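PDB 6H17: mutual gliding-motility protein MglA from Myxococcus xanthus DK 1622, which binds and hydrolyses GTP as a small Ras-like GTPase, acting as an intracellular switch that coordinates two gliding motilities and controls the direction of movement. Local coordinates for residues Gly24-Thr36 against Val169-Lys181. Residues are numbered along the deposited sequence; the frame is centred on the assembly and turned at random.
Sequences GKTTNLQYIYNKT and VAPTGVGVFDTLK. With MG (magnesium ion), chain B; GSP (5'-guanosine-diphosphate-monothiophosphate), chain C.
With CG anti to the backbone N (chi1 -173°), Tyr31 swings its ring off the helix 25-35 and over the turn that precedes the helix beginning at Val176. There Gly173, having no side chain, brings its CA over the ring centre in a CH-pi contact, 3.3 Å from the Tyr31 ring centroid, while Lys35 CG covers part of the opposite face. Phe177 meets Tyr31 obliquely, CE2 to CE2 at 3.8 Å, and its rim receives Lys35 CB and Thr36 OG1; that hydroxyl donates a hydrogen bond to Ile32 O. Deeper in, Val176, whose CG1 is likewise anti to its N, presses this methyl against Ile32 CG1 at 3.5 Å, and Ile32 CD1 reaches Leu180 CD2; Tyr17 and Leu62 of the central sheet close over Ile32 and Leu180.

Toward the nucleotide polar groups join the packing. Asn28 ND2 donates to Gly24 O in a nearly straight bond (171°), and water 1 donates both to Asn28 OD1 and to Val176 O, bridging the two segments, which share no direct hydrogen bond. Thr27 CG2 packs on Ala170 CB at 3.5 Å as its OG1 donates to the alpha-phosphate oxygen O1A of GSP. P-loop amides and Lys25 NZ hold the phosphates, Thr26 OG1 binds magnesium at 2.1 Å, and Ala170 N makes a weak bond to the guanine O6. A largely apolar interface with one water bridge thus ties the phosphate-binding helix to the guanine-binding loop, which probably helps keep the phosphate and guanine sites in fixed relation.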
ATOM      1  N   GLY A  24      -4.957  -4.585   8.267  1.00 10.83           N
ATOM      2  CA  GLY A  24      -4.942  -3.162   8.544  1.00 10.32           C
ATOM      3  C   GLY A  24      -4.832  -2.233   7.344  1.00 10.39           C
ATOM      4  O   GLY A  24      -4.521  -1.052   7.527  1.00 10.40           O
ATOM      5  N   LYS A  25      -5.058  -2.728   6.121  1.00 10.46           N
ATOM      6  CA  LYS A  25      -4.938  -1.885   4.927  1.00 10.13           C
ATOM      7  C   LYS A  25      -5.975  -0.765   4.917  1.00 10.77           C
ATOM      8  O   LYS A  25      -5.632   0.424   4.784  1.00 11.10           O
ATOM      9  CB  LYS A  25      -5.092  -2.753   3.672  1.00 10.52           C
ATOM     10  CG  LYS A  25      -4.040  -3.857   3.555  1.00 11.93           C
ATOM     11  CD  LYS A  25      -4.263  -4.814   2.387  1.00 13.43           C
ATOM     12  CE  LYS A  25      -5.533  -5.621   2.469  1.00 13.79           C
ATOM     13  NZ  LYS A  25      -5.554  -6.651   3.542  1.00 11.90           N
ATOM     14  N   THR A  26      -7.251  -1.123   5.046  1.00 10.56           N
ATOM     15  CA  THR A  26      -8.316  -0.129   5.075  1.00 10.92           C
ATOM     16  C   THR A  26      -8.085   0.865   6.205  1.00 11.61           C
ATOM     17  O   THR A  26      -8.266   2.072   6.023  1.00 11.52           O
ATOM     18  CB  THR A  26      -9.661  -0.839   5.209  1.00 11.47           C
ATOM     19  OG1 THR A  26      -9.891  -1.616   4.019  1.00 12.36           O
ATOM     20  CG2 THR A  26     -10.814   0.163   5.401  1.00 12.77           C
ATOM     21  N   THR A  27      -7.658   0.372   7.376  1.00 11.20           N
ATOM     22  CA  THR A  27      -7.445   1.247   8.532  1.00 10.52           C
ATOM     23  C   THR A  27      -6.368   2.281   8.239  1.00 10.63           C
ATOM     24  O   THR A  27      -6.493   3.444   8.645  1.00 11.47           O
ATOM     25  CB  THR A  27      -7.043   0.395   9.733  1.00 11.70           C
ATOM     26  OG1 THR A  27      -8.083  -0.532  10.047  1.00 12.58           O
ATOM     27  CG2 THR A  27      -6.821   1.251  10.980  1.00 12.98           C
ATOM     28  N   ASN A  28      -5.306   1.891   7.527  1.00 11.17           N
ATOM     29  CA  ASN A  28      -4.295   2.862   7.124  1.00 10.28           C
ATOM     30  C   ASN A  28      -4.931   4.012   6.347  1.00 11.07           C
ATOM     31  O   ASN A  28      -4.683   5.190   6.631  1.00 11.24           O
ATOM     32  CB  ASN A  28      -3.209   2.202   6.257  1.00 11.28           C
ATOM     33  CG  ASN A  28      -1.993   1.731   7.048  1.00 10.57           C
ATOM     34  OD1 ASN A  28      -1.006   2.456   7.151  1.00 11.05           O
ATOM     35  ND2 ASN A  28      -2.029   0.511   7.543  1.00 10.90           N
ATOM     36  N   LEU A  29      -5.711   3.691   5.307  1.00 10.79           N
ATOM     37  CA  LEU A  29      -6.319   4.750   4.493  1.00 11.39           C
ATOM     38  C   LEU A  29      -7.318   5.586   5.286  1.00 11.97           C
ATOM     39  O   LEU A  29      -7.440   6.793   5.051  1.00 12.32           O
ATOM     40  CB  LEU A  29      -6.954   4.180   3.230  1.00 12.15           C
ATOM     41  CG  LEU A  29      -6.016   4.094   2.023  1.00 13.37           C
ATOM     42  CD1 LEU A  29      -4.854   3.159   2.242  1.00 13.68           C
ATOM     43  CD2 LEU A  29      -6.789   3.722   0.760  1.00 13.66           C
ATOM     44  N   GLN A  30      -8.049   4.968   6.213  1.00 11.56           N
ATOM     45  CA  GLN A  30      -8.988   5.729   7.041  0.57 11.17           C
ATOM     46  C   GLN A  30      -8.250   6.753   7.889  1.00 11.65           C
ATOM     47  O   GLN A  30      -8.692   7.904   8.020  1.00 13.04           O
ATOM     48  CB  GLN A  30      -9.812   4.775   7.917  0.57 14.06           C
ATOM     49  CG  GLN A  30     -10.794   3.953   7.108  0.57 13.19           C
ATOM     50  CD  GLN A  30     -11.479   2.794   7.836  0.57 19.48           C
ATOM     51  OE1 GLN A  30     -10.948   2.187   8.778  0.57 19.34           O
ATOM     52  NE2 GLN A  30     -12.673   2.454   7.351  0.57 18.11           N
ATOM     53  N   TYR A  31      -7.120   6.365   8.493  1.00 11.80           N
ATOM     54  CA  TYR A  31      -6.353   7.305   9.298  1.00 11.16           C
ATOM     55  C   TYR A  31      -5.792   8.415   8.418  1.00 11.99           C
ATOM     56  O   TYR A  31      -5.868   9.603   8.765  1.00 12.41           O
ATOM     57  CB  TYR A  31      -5.210   6.583  10.030  1.00 12.17           C
ATOM     58  CG  TYR A  31      -4.519   7.512  11.000  1.00 11.36           C
ATOM     59  CD1 TYR A  31      -5.016   7.678  12.279  1.00 12.43           C
ATOM     60  CD2 TYR A  31      -3.433   8.289  10.606  1.00 11.64           C
ATOM     61  CE1 TYR A  31      -4.447   8.582  13.149  1.00 13.23           C
ATOM     62  CE2 TYR A  31      -2.838   9.172  11.491  1.00 12.85           C
ATOM     63  CZ  TYR A  31      -3.359   9.317  12.748  1.00 12.92           C
ATOM     64  OH  TYR A  31      -2.805  10.209  13.645  1.00 16.63           O
ATOM     65  N   ILE A  32      -5.221   8.051   7.265  1.00 11.69           N
ATOM     66  CA  ILE A  32      -4.698   9.050   6.328  1.00 11.96           C
ATOM     67  C   ILE A  32      -5.794  10.048   5.961  1.00 13.06           C
ATOM     68  O   ILE A  32      -5.595  11.273   5.995  1.00 13.84           O
ATOM     69  CB  ILE A  32      -4.103   8.371   5.085  1.00 12.23           C
ATOM     70  CG1 ILE A  32      -2.864   7.559   5.469  1.00 12.82           C
ATOM     71  CG2 ILE A  32      -3.733   9.413   4.041  1.00 13.29           C
ATOM     72  CD1 ILE A  32      -2.438   6.550   4.408  1.00 13.05           C
ATOM     73  N   TYR A  33      -6.963   9.551   5.588  1.00 12.01           N
ATOM     74  CA  TYR A  33      -8.052  10.456   5.240  1.00 13.12           C
ATOM     75  C   TYR A  33      -8.424  11.347   6.415  1.00 14.56           C
ATOM     76  O   TYR A  33      -8.593  12.566   6.265  1.00 15.27           O
ATOM     77  CB  TYR A  33      -9.269   9.662   4.768  1.00 14.34           C
ATOM     78  CG  TYR A  33     -10.438  10.560   4.479  1.00 14.95           C
ATOM     79  CD1 TYR A  33     -10.475  11.337   3.330  1.00 14.46           C
ATOM     80  CD2 TYR A  33     -11.493  10.654   5.365  1.00 17.70           C
ATOM     81  CE1 TYR A  33     -11.529  12.190   3.074  1.00 16.16           C
ATOM     82  CE2 TYR A  33     -12.561  11.494   5.110  1.00 20.86           C
ATOM     83  CZ  TYR A  33     -12.562  12.246   3.957  1.00 19.72           C
ATOM     84  OH  TYR A  33     -13.628  13.098   3.691  1.00 25.95           O
ATOM     85  N   ASN A  34      -8.573  10.757   7.598  1.00 13.64           N
ATOM     86  CA  ASN A  34      -9.062  11.529   8.732  1.00 13.96           C
ATOM     87  C   ASN A  34      -8.102  12.641   9.112  1.00 15.11           C
ATOM     88  O   ASN A  34      -8.535  13.716   9.561  1.00 17.14           O
ATOM     89  CB  ASN A  34      -9.293  10.607   9.933  1.00 15.87           C
ATOM     90  CG  ASN A  34     -10.484   9.708   9.759  1.00 20.20           C
ATOM     91  OD1 ASN A  34     -11.331   9.942   8.908  1.00 23.10           O
ATOM     92  ND2 ASN A  34     -10.566   8.671  10.588  1.00 24.76           N
ATOM     93  N   LYS A  35      -6.801  12.394   8.994  1.00 14.29           N
ATOM     94  CA  LYS A  35      -5.787  13.297   9.511  1.00 14.73           C
ATOM     95  C   LYS A  35      -5.075  14.129   8.454  1.00 16.81           C
ATOM     96  O   LYS A  35      -4.188  14.913   8.804  1.00 21.00           O
ATOM     97  CB  LYS A  35      -4.778  12.530  10.369  1.00 14.99           C
ATOM     98  CG  LYS A  35      -5.386  11.919  11.598  1.00 19.16           C
ATOM     99  CD  LYS A  35      -6.003  12.930  12.531  1.00 27.30           C
ATOM    100  CE  LYS A  35      -6.508  12.229  13.781  1.00 42.10           C
ATOM    101  NZ  LYS A  35      -6.298  13.056  14.991  1.00 57.98           N
ATOM    102  N   THR A  36      -5.455  14.041   7.198  1.00 16.31           N
ATOM    103  CA  THR A  36      -4.865  14.882   6.167  1.00 18.84           C
ATOM    104  C   THR A  36      -5.674  16.159   6.048  1.00 20.18           C
ATOM    105  O   THR A  36      -6.899  16.151   6.168  1.00 19.48           O
ATOM    106  CB  THR A  36      -4.837  14.128   4.837  1.00 15.12           C
ATOM    107  OG1 THR A  36      -3.905  13.058   4.943  1.00 16.98           O
ATOM    108  CG2 THR A  36      -4.409  15.025   3.693  1.00 16.73           C
ATOM    109  N   VAL A 169       0.676   1.132  14.361  1.00 10.51           N
ATOM    110  CA  VAL A 169      -0.587   0.821  15.033  1.00 10.88           C
ATOM    111  C   VAL A 169      -1.622   1.632  14.250  1.00 10.68           C
ATOM    112  O   VAL A 169      -1.886   2.799  14.562  1.00 11.57           O
ATOM    113  CB  VAL A 169      -0.594   1.186  16.518  1.00 12.07           C
ATOM    114  CG1 VAL A 169      -1.903   0.765  17.156  1.00 12.72           C
ATOM    115  CG2 VAL A 169       0.565   0.546  17.234  1.00 12.08           C
ATOM    116  N   ALA A 170      -2.157   1.046  13.187  1.00 10.61           N
ATOM    117  CA  ALA A 170      -2.884   1.871  12.225  1.00 11.02           C
ATOM    118  C   ALA A 170      -4.061   2.629  12.833  1.00 11.63           C
ATOM    119  O   ALA A 170      -4.266   3.798  12.445  1.00 11.75           O
ATOM    120  CB  ALA A 170      -3.298   1.035  11.010  1.00 11.32           C
ATOM    121  N   PRO A 171      -4.867   2.071  13.741  1.00 11.04           N
ATOM    122  CA  PRO A 171      -6.033   2.820  14.236  1.00 11.80           C
ATOM    123  C   PRO A 171      -5.665   4.094  14.962  1.00 12.87           C
ATOM    124  O   PRO A 171      -6.464   5.040  14.974  1.00 13.45           O
ATOM    125  CB  PRO A 171      -6.741   1.820  15.162  1.00 13.20           C
ATOM    126  CG  PRO A 171      -6.315   0.478  14.626  1.00 11.95           C
ATOM    127  CD  PRO A 171      -4.881   0.671  14.198  1.00 12.55           C
ATOM    128  N   THR A 172      -4.500   4.139  15.608  1.00 11.79           N
ATOM    129  CA  THR A 172      -4.068   5.323  16.339  1.00 12.14           C
ATOM    130  C   THR A 172      -3.079   6.169  15.550  1.00 12.17           C
ATOM    131  O   THR A 172      -2.674   7.239  16.025  1.00 13.51           O
ATOM    132  CB  THR A 172      -3.449   4.939  17.677  1.00 12.58           C
ATOM    133  OG1 THR A 172      -2.271   4.168  17.404  1.00 12.08           O
ATOM    134  CG2 THR A 172      -4.429   4.138  18.549  1.00 14.02           C
ATOM    135  N   GLY A 173      -2.696   5.727  14.367  1.00 12.33           N
ATOM    136  CA  GLY A 173      -1.816   6.465  13.500  1.00 11.45           C
ATOM    137  C   GLY A 173      -0.338   6.178  13.639  1.00 11.98           C
ATOM    138  O   GLY A 173       0.450   6.724  12.849  1.00 13.04           O
ATOM    139  N   VAL A 174       0.084   5.348  14.594  1.00 12.13           N
ATOM    140  CA  VAL A 174       1.518   5.093  14.746  1.00 10.77           C
ATOM    141  C   VAL A 174       2.051   4.566  13.422  1.00 11.08           C
ATOM    142  O   VAL A 174       1.535   3.575  12.884  1.00 11.32           O
ATOM    143  CB  VAL A 174       1.780   4.107  15.878  1.00 11.20           C
ATOM    144  CG1 VAL A 174       3.282   3.806  15.949  1.00 12.59           C
ATOM    145  CG2 VAL A 174       1.260   4.602  17.220  1.00 12.13           C
ATOM    146  N   GLY A 175       3.071   5.233  12.868  1.00 11.61           N
ATOM    147  CA  GLY A 175       3.744   4.784  11.659  1.00 11.86           C
ATOM    148  C   GLY A 175       3.013   5.025  10.351  1.00 11.46           C
ATOM    149  O   GLY A 175       3.572   4.739   9.289  1.00 11.95           O
ATOM    150  N   VAL A 176       1.778   5.509  10.377  1.00 11.36           N
ATOM    151  CA  VAL A 176       0.975   5.535   9.159  1.00 10.63           C
ATOM    152  C   VAL A 176       1.489   6.567   8.157  1.00 10.76           C
ATOM    153  O   VAL A 176       1.697   6.258   6.972  1.00 11.28           O
ATOM    154  CB  VAL A 176      -0.509   5.742   9.507  1.00 10.39           C
ATOM    155  CG1 VAL A 176      -1.358   5.995   8.256  1.00 11.73           C
ATOM    156  CG2 VAL A 176      -1.049   4.562  10.286  1.00 11.74           C
ATOM    157  N   PHE A 177       1.661   7.814   8.581  1.00 11.73           N
ATOM    158  CA  PHE A 177       2.181   8.807   7.655  1.00 11.60           C
ATOM    159  C   PHE A 177       3.634   8.537   7.284  1.00 11.65           C
ATOM    160  O   PHE A 177       4.026   8.805   6.133  1.00 12.74           O
ATOM    161  CB  PHE A 177       1.998  10.239   8.192  1.00 11.81           C
ATOM    162  CG  PHE A 177       0.613  10.774   8.028  1.00 13.37           C
ATOM    163  CD1 PHE A 177       0.088  10.988   6.772  1.00 16.42           C
ATOM    164  CD2 PHE A 177      -0.157  11.096   9.126  1.00 17.81           C
ATOM    165  CE1 PHE A 177      -1.194  11.504   6.612  1.00 18.40           C
ATOM    166  CE2 PHE A 177      -1.439  11.607   8.971  1.00 20.07           C
ATOM    167  CZ  PHE A 177      -1.953  11.789   7.699  1.00 17.75           C
ATOM    168  N   ASP A 178       4.446   8.022   8.194  1.00 12.11           N
ATOM    169  CA  ASP A 178       5.828   7.714   7.819  1.00 12.21           C
ATOM    170  C   ASP A 178       5.877   6.677   6.704  1.00 12.53           C
ATOM    171  O   ASP A 178       6.692   6.776   5.778  1.00 13.25           O
ATOM    172  CB  ASP A 178       6.635   7.214   9.013  1.00 13.57           C
ATOM    173  CG  ASP A 178       7.052   8.319   9.953  1.00 14.95           C
ATOM    174  OD1 ASP A 178       6.865   9.520   9.636  1.00 16.83           O
ATOM    175  OD2 ASP A 178       7.602   7.963  11.015  1.00 18.23           O
ATOM    176  N   THR A 179       5.029   5.654   6.790  1.00 12.38           N
ATOM    177  CA  THR A 179       4.978   4.621   5.753  1.00 11.93           C
ATOM    178  C   THR A 179       4.599   5.234   4.415  1.00 12.67           C
ATOM    179  O   THR A 179       5.248   4.981   3.390  1.00 12.55           O
ATOM    180  CB  THR A 179       3.952   3.556   6.145  1.00 10.44           C
ATOM    181  OG1 THR A 179       4.323   2.886   7.353  1.00 11.33           O
ATOM    182  CG2 THR A 179       3.779   2.492   5.076  1.00 13.99           C
ATOM    183  N   LEU A 180       3.521   6.025   4.405  1.00 11.88           N
ATOM    184  CA  LEU A 180       3.041   6.640   3.173  1.00 11.97           C
ATOM    185  C   LEU A 180       4.092   7.564   2.574  1.00 13.28           C
ATOM    186  O   LEU A 180       4.347   7.529   1.361  1.00 13.68           O
ATOM    187  CB  LEU A 180       1.764   7.416   3.473  1.00 13.32           C
ATOM    188  CG  LEU A 180       1.212   8.263   2.304  1.00 13.15           C
ATOM    189  CD1 LEU A 180       0.780   7.360   1.153  1.00 16.09           C
ATOM    190  CD2 LEU A 180       0.040   9.129   2.773  1.00 16.88           C
ATOM    191  N   LYS A 181       4.673   8.432   3.393  1.00 13.55           N
ATOM    192  CA  LYS A 181       5.633   9.395   2.868  1.00 13.83           C
ATOM    193  C   LYS A 181       6.842   8.686   2.301  1.00 12.67           C
ATOM    194  O   LYS A 181       7.425   9.148   1.314  1.00 14.41           O
ATOM    195  CB  LYS A 181       6.015  10.397   3.955  1.00 17.96           C
ATOM    196  CG  LYS A 181       4.894  11.366   4.274  1.00 21.78           C
ATOM    197  CD  LYS A 181       5.112  12.116   5.578  1.00 31.97           C
ATOM    198  CE  LYS A 181       4.108  13.258   5.733  1.00 47.85           C
ATOM    199  NZ  LYS A 181       3.130  13.355   4.601  1.00 58.32           N
TER
HETATM  200 MG    MG B 301     -10.111  -3.701   3.803  1.00 12.47          MG
HETATM  201  PG  GSP C 302      -9.369  -6.907   4.200  1.00 12.13           P
HETATM  202  O3B GSP C 302      -8.719  -6.298   5.595  1.00 11.42           O
HETATM  203  S1G GSP C 302     -10.364  -8.411   4.719  1.00 14.65           S
HETATM  204  O2G GSP C 302     -10.175  -5.747   3.582  1.00 14.69           O
HETATM  205  O3G GSP C 302      -8.169  -7.236   3.307  1.00 13.52           O
HETATM  206  PB  GSP C 302      -7.922  -4.963   5.901  1.00 11.11           P
HETATM  207  O1B GSP C 302      -6.464  -5.188   5.759  1.00 10.39           O
HETATM  208  O2B GSP C 302      -8.486  -3.826   5.137  1.00 11.13           O
HETATM  209  PA  GSP C 302      -8.879  -3.580   8.258  1.00 12.17           P
HETATM  210  O1A GSP C 302      -8.087  -2.375   8.071  1.00 12.44           O
HETATM  211  O2A GSP C 302     -10.314  -3.518   7.963  1.00 14.33           O
HETATM  212  O3A GSP C 302      -8.227  -4.801   7.476  1.00 11.27           O
HETATM  213  O5' GSP C 302      -8.616  -4.051   9.761  1.00 12.22           O
HETATM  214  C5' GSP C 302      -9.198  -5.249  10.249  1.00 13.11           C
HETATM  215  C4' GSP C 302      -9.381  -5.170  11.760  1.00 14.77           C
HETATM  216  O4' GSP C 302      -8.095  -5.026  12.395  1.00 14.17           O
HETATM  217  C3' GSP C 302     -10.199  -3.973  12.172  1.00 14.90           C
HETATM  218  O3' GSP C 302     -11.041  -4.326  13.257  1.00 23.55           O
HETATM  219  C2' GSP C 302      -9.186  -2.929  12.635  1.00 15.24           C
HETATM  220  O2' GSP C 302      -9.652  -2.011  13.580  1.00 16.83           O
HETATM  221  C1' GSP C 302      -8.102  -3.859  13.200  1.00 12.82           C
HETATM  222  N9  GSP C 302      -6.766  -3.279  13.223  1.00 12.11           N
HETATM  223  C8  GSP C 302      -6.130  -2.704  12.166  1.00 11.63           C
HETATM  224  N7  GSP C 302      -4.911  -2.275  12.551  1.00 11.28           N
HETATM  225  C5  GSP C 302      -4.778  -2.588  13.878  1.00 10.46           C
HETATM  226  C6  GSP C 302      -3.756  -2.378  14.802  1.00 11.70           C
HETATM  227  O6  GSP C 302      -2.658  -1.825  14.555  1.00 11.84           O
HETATM  228  N1  GSP C 302      -3.995  -2.818  16.066  1.00 10.71           N
HETATM  229  C2  GSP C 302      -5.156  -3.452  16.430  1.00 11.78           C
HETATM  230  N2  GSP C 302      -5.297  -3.862  17.678  1.00 12.55           N
HETATM  231  N3  GSP C 302      -6.164  -3.660  15.553  1.00 11.81           N
HETATM  232  C4  GSP C 302      -5.942  -3.213  14.303  1.00 11.48           C
HETATM  233  O   HOH W   1       0.463   4.178   5.542  1.00 12.45           O
HETATM  234  O   HOH W   2      -8.816  -3.675   2.114  1.00 13.38           O
HETATM  235  O   HOH W   3     -11.715  -3.355   2.590  1.00 15.28           O
HETATM  236  O   HOH W   4     -11.396  -3.687   5.436  1.00 14.14           O